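Local atomic coordinates of uncharacterized protein conserved in bacteria (Streptococcus suis, PDB entry 4FZ4), a protein that probably binds host glycosaminoglycans as part of a streptococcal surface antigen that mediates attachment to host cells. Residues E7-V12 / S57-D62; I80-Y85 / L110-G115; R87-L92 / G139-R144. All coordinates share one frame; numbering follows the deposited sequence.

Contact 1: E7-V12 / S57-D62. Unlike the reference sequence in segment 7-12: Val-12 (reference Leu).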
loop_
_atom_site.group_PDB
_atom_site.type_symbol
_atom_site.label_atom_id
_atom_site.label_comp_id
_atom_site.label_asym_id
_atom_site.label_seq_id
_atom_site.Cartn_x
_atom_site.Cartn_y
_atom_site.Cartn_z
ATOM N N GLU A 7 10.738 10.811 19.170
ATOM C CA GLU A 7 10.428 9.407 19.390
ATOM C C GLU A 7 9.142 9.077 18.663
ATOM O O GLU A 7 8.955 7.962 18.173
ATOM C CB GLU A 7 10.288 9.115 20.879
ATOM C CG GLU A 7 11.606 8.754 21.535
ATOM C CD GLU A 7 12.277 7.567 20.862
ATOM O OE1 GLU A 7 11.627 6.506 20.746
ATOM O OE2 GLU A 7 13.451 7.694 20.447
ATOM N N GLU A 8 8.262 10.068 18.597
ATOM C CA GLU A 8 6.992 9.924 17.907
ATOM C C GLU A 8 7.331 9.438 16.498
ATOM O O GLU A 8 6.602 8.648 15.896
ATOM C CB GLU A 8 6.301 11.283 17.844
ATOM C CG GLU A 8 4.858 11.251 17.395
ATOM C CD GLU A 8 4.294 12.647 17.192
ATOM O OE1 GLU A 8 3.050 12.788 17.148
ATOM O OE2 GLU A 8 5.097 13.602 17.071
ATOM N N VAL A 9 8.463 9.914 15.993
ATOM C CA VAL A 9 8.945 9.560 14.664
ATOM C C VAL A 9 9.591 8.176 14.614
ATOM O O VAL A 9 9.204 7.339 13.795
ATOM C CB VAL A 9 9.967 10.598 14.163
ATOM C CG1 VAL A 9 10.486 10.210 12.792
ATOM C CG2 VAL A 9 9.317 11.962 14.113
ATOM N N GLN A 10 10.577 7.942 15.480
ATOM C CA GLN A 10 11.262 6.655 15.524
ATOM C C GLN A 10 10.233 5.525 15.539
ATOM O O GLN A 10 10.446 4.470 14.948
ATOM C CB GLN A 10 12.156 6.553 16.770
ATOM C CG GLN A 10 13.418 7.431 16.766
ATOM C CD GLN A 10 14.418 7.045 15.685
ATOM O OE1 GLN A 10 14.610 5.860 15.393
ATOM N NE2 GLN A 10 15.078 8.048 15.095
ATOM N N LYS A 11 9.114 5.761 16.213
ATOM C CA LYS A 11 8.056 4.770 16.297
ATOM C C LYS A 11 7.403 4.578 14.926
ATOM O O LYS A 11 7.280 3.450 14.446
ATOM C CB LYS A 11 7.016 5.215 17.324
ATOM C CG LYS A 11 6.017 4.137 17.708
ATOM C CD LYS A 11 4.901 4.700 18.577
ATOM C CE LYS A 11 3.958 5.583 17.773
ATOM N NZ LYS A 11 4.645 6.742 17.134
ATOM N N VAL A 12 6.985 5.677 14.295
ATOM C CA VAL A 12 6.365 5.607 12.972
ATOM C C VAL A 12 7.285 4.822 12.049
ATOM O O VAL A 12 6.824 4.016 11.238
ATOM C CB VAL A 12 6.132 7.009 12.383
ATOM C CG1 VAL A 12 5.431 6.903 11.041
ATOM C CG2 VAL A 12 5.299 7.833 13.344
ATOM N N SER A 57 15.832 8.743 11.155
ATOM C CA SER A 57 16.623 8.154 12.230
ATOM C C SER A 57 17.764 9.116 12.568
ATOM O O SER A 57 17.984 9.446 13.736
ATOM C CB SER A 57 17.182 6.798 11.787
ATOM O OG SER A 57 16.130 5.888 11.506
ATOM N N LYS A 58 18.478 9.565 11.537
ATOM C CA LYS A 58 19.580 10.506 11.711
ATOM C C LYS A 58 19.030 11.930 11.663
ATOM O O LYS A 58 19.775 12.888 11.456
ATOM C CB LYS A 58 20.626 10.339 10.600
ATOM C CG LYS A 58 20.163 10.826 9.237
ATOM C CD LYS A 58 21.329 11.258 8.352
ATOM C CE LYS A 58 20.817 11.785 7.017
ATOM N NZ LYS A 58 21.871 12.350 6.137
ATOM N N MET A 59 17.719 12.057 11.845
ATOM C CA MET A 59 17.054 13.356 11.823
ATOM C C MET A 59 16.821 13.827 13.252
ATOM O O MET A 59 16.413 13.043 14.110
ATOM C CB MET A 59 15.711 13.249 11.084
ATOM C CG MET A 59 14.888 14.529 11.040
ATOM S SD MET A 59 13.315 14.346 10.140
ATOM C CE MET A 59 12.266 13.709 11.454
ATOM N N LYS A 60 17.086 15.108 13.499
ATOM C CA LYS A 60 16.900 15.693 14.823
ATOM C C LYS A 60 15.706 16.643 14.903
ATOM O O LYS A 60 15.337 17.290 13.921
ATOM C CB LYS A 60 18.177 16.413 15.253
ATOM C CG LYS A 60 18.842 17.201 14.140
ATOM C CD LYS A 60 20.273 17.557 14.506
ATOM C CE LYS A 60 21.101 16.304 14.759
ATOM N NZ LYS A 60 21.122 15.395 13.574
ATOM N N ALA A 61 15.118 16.713 16.093
ATOM C CA ALA A 61 13.949 17.542 16.385
ATOM C C ALA A 61 13.851 18.909 15.708
ATOM O O ALA A 61 12.751 19.365 15.394
ATOM C CB ALA A 61 13.828 17.722 17.893
ATOM N N ASP A 62 14.984 19.565 15.484
ATOM C CA ASP A 62 14.974 20.892 14.882
ATOM C C ASP A 62 15.191 20.919 13.378
ATOM O O ASP A 62 15.600 21.942 12.831
ATOM C CB ASP A 62 16.034 21.769 15.550
ATOM C CG ASP A 62 17.437 21.222 15.372
ATOM O OD1 ASP A 62 17.899 21.110 14.214
ATOM O OD2 ASP A 62 18.081 20.900 16.394
#
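Val-9 and Gln-10, neighbours on helix 3-23, each reach one residue of the loop that follows helix 36-55. The apolar half is a single methyl-to-methyl approach, Val-9 CG1 to Met-59 CE at 4.1 Å, with the two side chains crossing at about a right angle. The polar half lies at Ser-57, where Gln-10 turns its amide nitrogen toward the loop backbone: Gln-10 NE2 stands 3.3 Å from Ser-57 CA and 3.5 Å from Ser-57 O. The amide therefore meets main chain more closely than side chain, since Gln-10 NE2 to Ser-57 CB is 4.1 Å.

Torsions account for both reaches. Gln-10 leaves the helix with its CB not directed at the loop, and the bend at chi2 (-65°) swings the amide across to Ser-57. Met-59 runs straight through CG and SD, then turns at chi3 (85°), which brings CE beside Val-9. The hydroxyl of Ser-57 is hydrogen-bonded to Met-53 O, tying the loop back to the end of helix 36-55.

Further out, Val-9 and Met-59 both pack on Phe-66, and Met-59 also on Val-69, so helix 66-95 backs the methyl contact and the buried pair joins three parts of the helical bundle. Lys-5 NZ hydrogen-bonds to Ala-61 O, a second link from helix 3-23 to the same loop.

The two segments bury 145 Å² between them, and the chemistry implies a contact at one end of the molecule that rests on methyl packing beside a more exposed polar margin at Gln-10 and Ser-57, where the amide nitrogen closely approaches the loop's main chain.

Contact 2: I80-Y85 / L110-G115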
loop_
_atom_site.group_PDB
_atom_site.type_symbol
_atom_site.label_atom_id
_atom_site.label_comp_id
_atom_site.label_asym_id
_atom_site.label_seq_id
_atom_site.Cartn_x
_atom_site.Cartn_y
_atom_site.Cartn_z
ATOM N N ILE A 80 2.174 1.335 1.140
ATOM C CA ILE A 80 2.438 -0.058 1.501
ATOM C C ILE A 80 1.133 -0.852 1.420
ATOM O O ILE A 80 1.106 -1.978 0.914
ATOM C CB ILE A 80 2.991 -0.171 2.932
ATOM C CG1 ILE A 80 4.432 0.360 2.966
ATOM C CG2 ILE A 80 2.921 -1.631 3.408
ATOM C CD1 ILE A 80 4.984 0.541 4.370
ATOM N N LYS A 81 0.049 -0.258 1.917
ATOM C CA LYS A 81 -1.250 -0.922 1.878
ATOM C C LYS A 81 -1.656 -1.257 0.446
ATOM O O LYS A 81 -2.089 -2.377 0.152
ATOM C CB LYS A 81 -2.323 -0.044 2.525
ATOM C CG LYS A 81 -2.718 -0.500 3.918
ATOM C CD LYS A 81 -3.170 -1.960 3.880
ATOM C CE LYS A 81 -3.435 -2.518 5.268
ATOM N NZ LYS A 81 -3.732 -3.983 5.208
ATOM N N VAL A 82 -1.507 -0.285 -0.450
ATOM C CA VAL A 82 -1.863 -0.496 -1.847
ATOM C C VAL A 82 -1.079 -1.661 -2.451
ATOM O O VAL A 82 -1.664 -2.557 -3.059
ATOM C CB VAL A 82 -1.653 0.807 -2.674
ATOM C CG1 VAL A 82 -1.870 0.544 -4.162
ATOM C CG2 VAL A 82 -2.642 1.866 -2.201
ATOM N N GLU A 83 0.238 -1.650 -2.283
ATOM C CA GLU A 83 1.079 -2.726 -2.799
ATOM C C GLU A 83 0.577 -4.039 -2.210
ATOM O O GLU A 83 0.572 -5.078 -2.869
ATOM C CB GLU A 83 2.530 -2.480 -2.376
ATOM C CG GLU A 83 3.442 -3.676 -2.517
ATOM C CD GLU A 83 3.671 -4.103 -3.962
ATOM O OE1 GLU A 83 3.029 -3.533 -4.875
ATOM O OE2 GLU A 83 4.497 -5.018 -4.183
ATOM N N ASN A 84 0.142 -3.983 -0.957
ATOM C CA ASN A 84 -0.352 -5.164 -0.259
ATOM C C ASN A 84 -1.674 -5.637 -0.880
ATOM O O ASN A 84 -1.818 -6.804 -1.239
ATOM C CB ASN A 84 -0.550 -4.822 1.225
ATOM C CG ASN A 84 -0.747 -6.048 2.084
ATOM O OD1 ASN A 84 -1.471 -6.967 1.713
ATOM N ND2 ASN A 84 -0.103 -6.068 3.248
ATOM N N TYR A 85 -2.649 -4.732 -0.973
ATOM C CA TYR A 85 -3.930 -5.058 -1.589
ATOM C C TYR A 85 -3.729 -5.659 -2.973
ATOM O O TYR A 85 -4.323 -6.684 -3.305
ATOM C CB TYR A 85 -4.793 -3.805 -1.735
ATOM C CG TYR A 85 -5.315 -3.252 -0.432
ATOM C CD1 TYR A 85 -5.262 -4.016 0.740
ATOM C CD2 TYR A 85 -5.924 -1.993 -0.378
ATOM C CE1 TYR A 85 -5.801 -3.554 1.922
ATOM C CE2 TYR A 85 -6.476 -1.520 0.812
ATOM C CZ TYR A 85 -6.411 -2.313 1.957
ATOM O OH TYR A 85 -7.001 -1.893 3.130
ATOM N N LEU A 110 -8.905 -0.606 -7.638
ATOM C CA LEU A 110 -7.544 -0.805 -7.159
ATOM C C LEU A 110 -6.454 -0.717 -8.207
ATOM O O LEU A 110 -5.382 -0.179 -7.936
ATOM C CB LEU A 110 -7.445 -2.152 -6.427
ATOM C CG LEU A 110 -8.450 -2.330 -5.277
ATOM C CD1 LEU A 110 -8.735 -3.805 -5.042
ATOM C CD2 LEU A 110 -7.924 -1.654 -4.028
ATOM N N LYS A 111 -6.720 -1.242 -9.397
ATOM C CA LYS A 111 -5.720 -1.218 -10.460
ATOM C C LYS A 111 -5.116 0.167 -10.623
ATOM O O LYS A 111 -5.836 1.147 -10.759
ATOM C CB LYS A 111 -6.321 -1.674 -11.792
ATOM C CG LYS A 111 -5.300 -1.714 -12.914
ATOM C CD LYS A 111 -5.873 -2.243 -14.219
ATOM C CE LYS A 111 -4.793 -2.237 -15.299
ATOM N NZ LYS A 111 -5.260 -2.809 -16.590
ATOM N N GLN A 112 -3.788 0.223 -10.605
ATOM C CA GLN A 112 -3.043 1.469 -10.749
ATOM C C GLN A 112 -2.620 1.654 -12.207
ATOM O O GLN A 112 -2.055 0.742 -12.817
ATOM C CB GLN A 112 -1.792 1.443 -9.863
ATOM C CG GLN A 112 -2.070 1.222 -8.384
ATOM C CD GLN A 112 -2.690 2.428 -7.720
ATOM O OE1 GLN A 112 -2.093 3.505 -7.680
ATOM N NE2 GLN A 112 -3.898 2.258 -7.190
ATOM N N ASP A 113 -2.887 2.840 -12.751
ATOM C CA ASP A 113 -2.549 3.166 -14.140
ATOM C C ASP A 113 -2.204 4.639 -14.262
ATOM O O ASP A 113 -2.622 5.452 -13.433
ATOM C CB ASP A 113 -3.730 2.853 -15.068
ATOM C CG ASP A 113 -3.631 1.473 -15.708
ATOM O OD1 ASP A 113 -4.647 1.008 -16.269
ATOM O OD2 ASP A 113 -2.541 0.857 -15.664
ATOM N N GLU A 114 -1.438 4.987 -15.291
ATOM C CA GLU A 114 -1.079 6.383 -15.496
ATOM C C GLU A 114 -2.396 7.145 -15.506
ATOM O O GLU A 114 -3.331 6.787 -16.227
ATOM C CB GLU A 114 -0.331 6.561 -16.823
ATOM C CG GLU A 114 0.434 7.894 -16.967
ATOM C CD GLU A 114 -0.459 9.071 -17.280
ATOM O OE1 GLU A 114 -1.300 8.952 -18.197
ATOM O OE2 GLU A 114 -0.316 10.125 -16.620
ATOM N N GLY A 115 -2.471 8.189 -14.692
ATOM C CA GLY A 115 -3.696 8.960 -14.593
ATOM C C GLY A 115 -4.410 8.560 -13.316
ATOM O O GLY A 115 -4.494 9.351 -12.377
#
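Tyr-85 and Leu-110 make the aliphatic-aromatic part of this buried contact: Leu-110 CD2 lies 4.2 Å from Tyr-85 CD2, and the side chains meet at about a right angle. The phenol's hydroxyl and Ser-135 OG are hydrogen-bonded, so the far end of the ring is tied to helix 123-152. Within its own helix, one face of the ring lies over Lys-81 C, which is offset toward the rim.

A methyl also packs against an amide. Val-82 CG1 comes 4.0 Å from Gln-112 NE2 and 4.1 Å from Gln-112 CD.

These contacts set the C-terminal end of helix 100-110 and the loop after it against the middle of helix 66-95, one of the two longest helices of an all-helical fold, which also packs here, through Ile-80 and Glu-83, on helices 3-23 and 36-55.

Hydrogen bonding holds this turn of chain together and gives both ends of the buried Gln-112 amide a partner. Gln-112, bent at chi2 (-72°), folds back so that its NE2 hydrogen-bonds to Leu-110 O at 2.9 Å. The N-H...O angle is 161°, with the acceptor near the amide plane and the donor tilted 28° from the carbonyl plane. Gln-112 OE1 accepts a hydrogen bond from Ile-118 N.

Contact 3: R87-L92 / G139-R144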
loop_
_atom_site.group_PDB
_atom_site.type_symbol
_atom_site.label_atom_id
_atom_site.label_comp_id
_atom_site.label_asym_id
_atom_site.label_seq_id
_atom_site.Cartn_x
_atom_site.Cartn_y
_atom_site.Cartn_z
ATOM N N ARG A 87 -1.037 -7.135 -4.252
ATOM C CA ARG A 87 -0.400 -8.441 -4.201
ATOM C C ARG A 87 -1.449 -9.491 -3.884
ATOM O O ARG A 87 -1.393 -10.597 -4.412
ATOM C CB ARG A 87 0.700 -8.498 -3.135
ATOM C CG ARG A 87 2.043 -7.955 -3.615
ATOM C CD ARG A 87 3.157 -8.222 -2.616
ATOM N NE ARG A 87 4.227 -7.242 -2.765
ATOM C CZ ARG A 87 5.369 -7.261 -2.088
ATOM N NH1 ARG A 87 5.607 -8.222 -1.203
ATOM N NH2 ARG A 87 6.267 -6.303 -2.280
ATOM N N GLN A 88 -2.413 -9.144 -3.028
ATOM C CA GLN A 88 -3.471 -10.088 -2.653
ATOM C C GLN A 88 -4.414 -10.407 -3.810
ATOM O O GLN A 88 -4.715 -11.564 -4.066
ATOM C CB GLN A 88 -4.277 -9.551 -1.463
ATOM C CG GLN A 88 -3.513 -9.551 -0.122
ATOM C CD GLN A 88 -4.328 -8.903 0.997
ATOM O OE1 GLN A 88 -5.407 -9.377 1.350
ATOM N NE2 GLN A 88 -3.819 -7.807 1.546
ATOM N N VAL A 89 -4.874 -9.379 -4.516
ATOM C CA VAL A 89 -5.773 -9.584 -5.646
ATOM C C VAL A 89 -5.069 -10.385 -6.741
ATOM O O VAL A 89 -5.660 -11.280 -7.340
ATOM C CB VAL A 89 -6.235 -8.251 -6.232
ATOM C CG1 VAL A 89 -7.174 -8.497 -7.400
ATOM C CG2 VAL A 89 -6.912 -7.430 -5.154
ATOM N N ALA A 90 -3.806 -10.069 -7.003
ATOM C CA ALA A 90 -3.054 -10.798 -8.020
ATOM C C ALA A 90 -3.158 -12.279 -7.698
ATOM O O ALA A 90 -3.464 -13.095 -8.565
ATOM C CB ALA A 90 -1.599 -10.377 -8.007
ATOM N N GLU A 91 -2.914 -12.614 -6.433
ATOM C CA GLU A 91 -2.967 -13.998 -5.980
ATOM C C GLU A 91 -4.371 -14.562 -6.126
ATOM O O GLU A 91 -4.553 -15.682 -6.616
ATOM C CB GLU A 91 -2.520 -14.099 -4.517
ATOM C CG GLU A 91 -1.969 -15.466 -4.154
ATOM C CD GLU A 91 -0.604 -15.732 -4.777
ATOM O OE1 GLU A 91 -0.346 -15.251 -5.902
ATOM O OE2 GLU A 91 0.212 -16.434 -4.147
ATOM N N LEU A 92 -5.368 -13.786 -5.712
ATOM C CA LEU A 92 -6.760 -14.225 -5.813
ATOM C C LEU A 92 -7.184 -14.427 -7.264
ATOM O O LEU A 92 -7.848 -15.411 -7.591
ATOM C CB LEU A 92 -7.681 -13.208 -5.141
ATOM C CG LEU A 92 -7.538 -13.193 -3.615
ATOM C CD1 LEU A 92 -8.364 -12.063 -3.040
ATOM C CD2 LEU A 92 -7.985 -14.538 -3.032
ATOM N N GLY A 139 -12.619 -5.336 0.565
ATOM C CA GLY A 139 -13.566 -6.074 1.378
ATOM C C GLY A 139 -14.561 -6.849 0.533
ATOM O O GLY A 139 -14.841 -8.020 0.787
ATOM N N ARG A 140 -15.101 -6.201 -0.489
ATOM C CA ARG A 140 -16.066 -6.861 -1.352
ATOM C C ARG A 140 -15.394 -8.022 -2.073
ATOM O O ARG A 140 -15.959 -9.104 -2.194
ATOM C CB ARG A 140 -16.652 -5.856 -2.347
ATOM C CG ARG A 140 -17.502 -4.768 -1.661
ATOM C CD ARG A 140 -18.339 -3.978 -2.677
ATOM N NE ARG A 140 -17.501 -3.185 -3.575
ATOM C CZ ARG A 140 -17.067 -1.953 -3.306
ATOM N NH1 ARG A 140 -17.398 -1.360 -2.167
ATOM N NH2 ARG A 140 -16.278 -1.324 -4.170
ATOM N N ILE A 141 -14.175 -7.802 -2.538
ATOM C CA ILE A 141 -13.453 -8.862 -3.216
ATOM C C ILE A 141 -13.347 -10.070 -2.279
ATOM O O ILE A 141 -13.543 -11.212 -2.697
ATOM C CB ILE A 141 -12.047 -8.382 -3.631
ATOM C CG1 ILE A 141 -12.164 -7.469 -4.846
ATOM C CG2 ILE A 141 -11.138 -9.567 -3.912
ATOM C CD1 ILE A 141 -10.830 -7.082 -5.456
ATOM N N LYS A 142 -13.060 -9.807 -1.008
ATOM C CA LYS A 142 -12.929 -10.876 -0.033
ATOM C C LYS A 142 -14.228 -11.619 0.267
ATOM O O LYS A 142 -14.205 -12.801 0.631
ATOM C CB LYS A 142 -12.285 -10.346 1.249
ATOM C CG LYS A 142 -10.787 -10.137 1.074
ATOM C CD LYS A 142 -10.102 -9.624 2.319
ATOM C CE LYS A 142 -8.590 -9.502 2.108
ATOM N NZ LYS A 142 -7.944 -8.787 3.260
ATOM N N GLN A 143 -15.360 -10.939 0.121
ATOM C CA GLN A 143 -16.638 -11.603 0.330
ATOM C C GLN A 143 -16.800 -12.592 -0.817
ATOM O O GLN A 143 -17.258 -13.710 -0.620
ATOM C CB GLN A 143 -17.789 -10.607 0.289
ATOM C CG GLN A 143 -17.883 -9.722 1.501
ATOM C CD GLN A 143 -19.307 -9.273 1.762
ATOM O OE1 GLN A 143 -20.046 -8.940 0.830
ATOM N NE2 GLN A 143 -19.701 -9.256 3.033
ATOM N N ARG A 144 -16.418 -12.163 -2.019
ATOM C CA ARG A 144 -16.507 -13.004 -3.210
ATOM C C ARG A 144 -15.730 -14.284 -2.953
ATOM O O ARG A 144 -16.280 -15.385 -2.957
ATOM C CB ARG A 144 -15.891 -12.277 -4.407
ATOM C CG ARG A 144 -16.715 -12.307 -5.676
ATOM C CD ARG A 144 -16.924 -13.704 -6.229
ATOM N NE ARG A 144 -18.218 -14.258 -5.850
ATOM C CZ ARG A 144 -18.811 -15.264 -6.485
ATOM N NH1 ARG A 144 -18.220 -15.823 -7.534
ATOM N NH2 ARG A 144 -19.991 -15.709 -6.076
#
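Ile-141 reaches from helix 123-152 between Val-89 and Leu-92 of helix 66-95, giving each a different branch. Ile-141 CD1 lies 3.9 Å from Val-89 CG2, with the two side chains at about a right angle; Ile-141 CG2 is 3.8 Å from Leu-92 CD1, where the crossing is oblique. The split follows from the torsions: at chi1 -76° CG1 is anti to the carbonyl carbon and carries CD1 to Val-89, while CG2, anti to the backbone nitrogen, faces Leu-92.

At the outer margin, Gln-88 and Lys-142 approach obliquely with extended chains. Lys-142 does not aim its CB at the partner helix, but its fully extended chain delivers the ammonium to Gln-88 OE1. The Lys-142 NZ to Gln-88 OE1 distance is 3.2 Å, a weak hydrogen bond, and Lys-142 CE is almost as close to the same oxygen at 3.3 Å. The other half of the amide, NE2, hydrogen-bonds to Asn-84 OD1 one turn back, which helps fix the amide's rotation.

The axes of the two short segments approach to 11.5 Å and run in the same general direction, 26° apart. Across this rather wide spacing side-chain ends meet, while the closest CA pair, Val-89 and Ile-141, remains 8.1 Å apart. Helix 100-110 adds to the packing, with Tyr-106 against Val-89 and Glu-105 against Ile-141; Met-138, on helix 123-152 itself, also touches Val-89 and Gln-88.

The chemistry implies that branched aliphatic groups carry the helix pairing, while the polar edge on the exposed side is a weak bond between a probable cation and a neutral amide, not a salt bridge.

Helix 66-95 is common to contacts 2 and 3, whose centres are 13 Å apart and which touch directly: Leu-110 CD1 packs on Ile-141 CD1 at 3.9 Å. Contact 1 stands apart near one end, 28 Å from contact 2 and 36 Å from contact 3 between centres, and has neither segment on helix 66-95, though Val-9 and Met-59 pack on its Phe-66. Burial changes with place. Contact 2, about 7 Å from the chain's centre, has all its touching residues buried and its glutamine amide bonded within the loop region. Contacts 1 and 3, on opposite sides of that centre, each combine apolar packing, largely buried, with a glutamine at a more exposed margin; contact 3 adds a weak lysine-to-glutamine hydrogen bond across its segments.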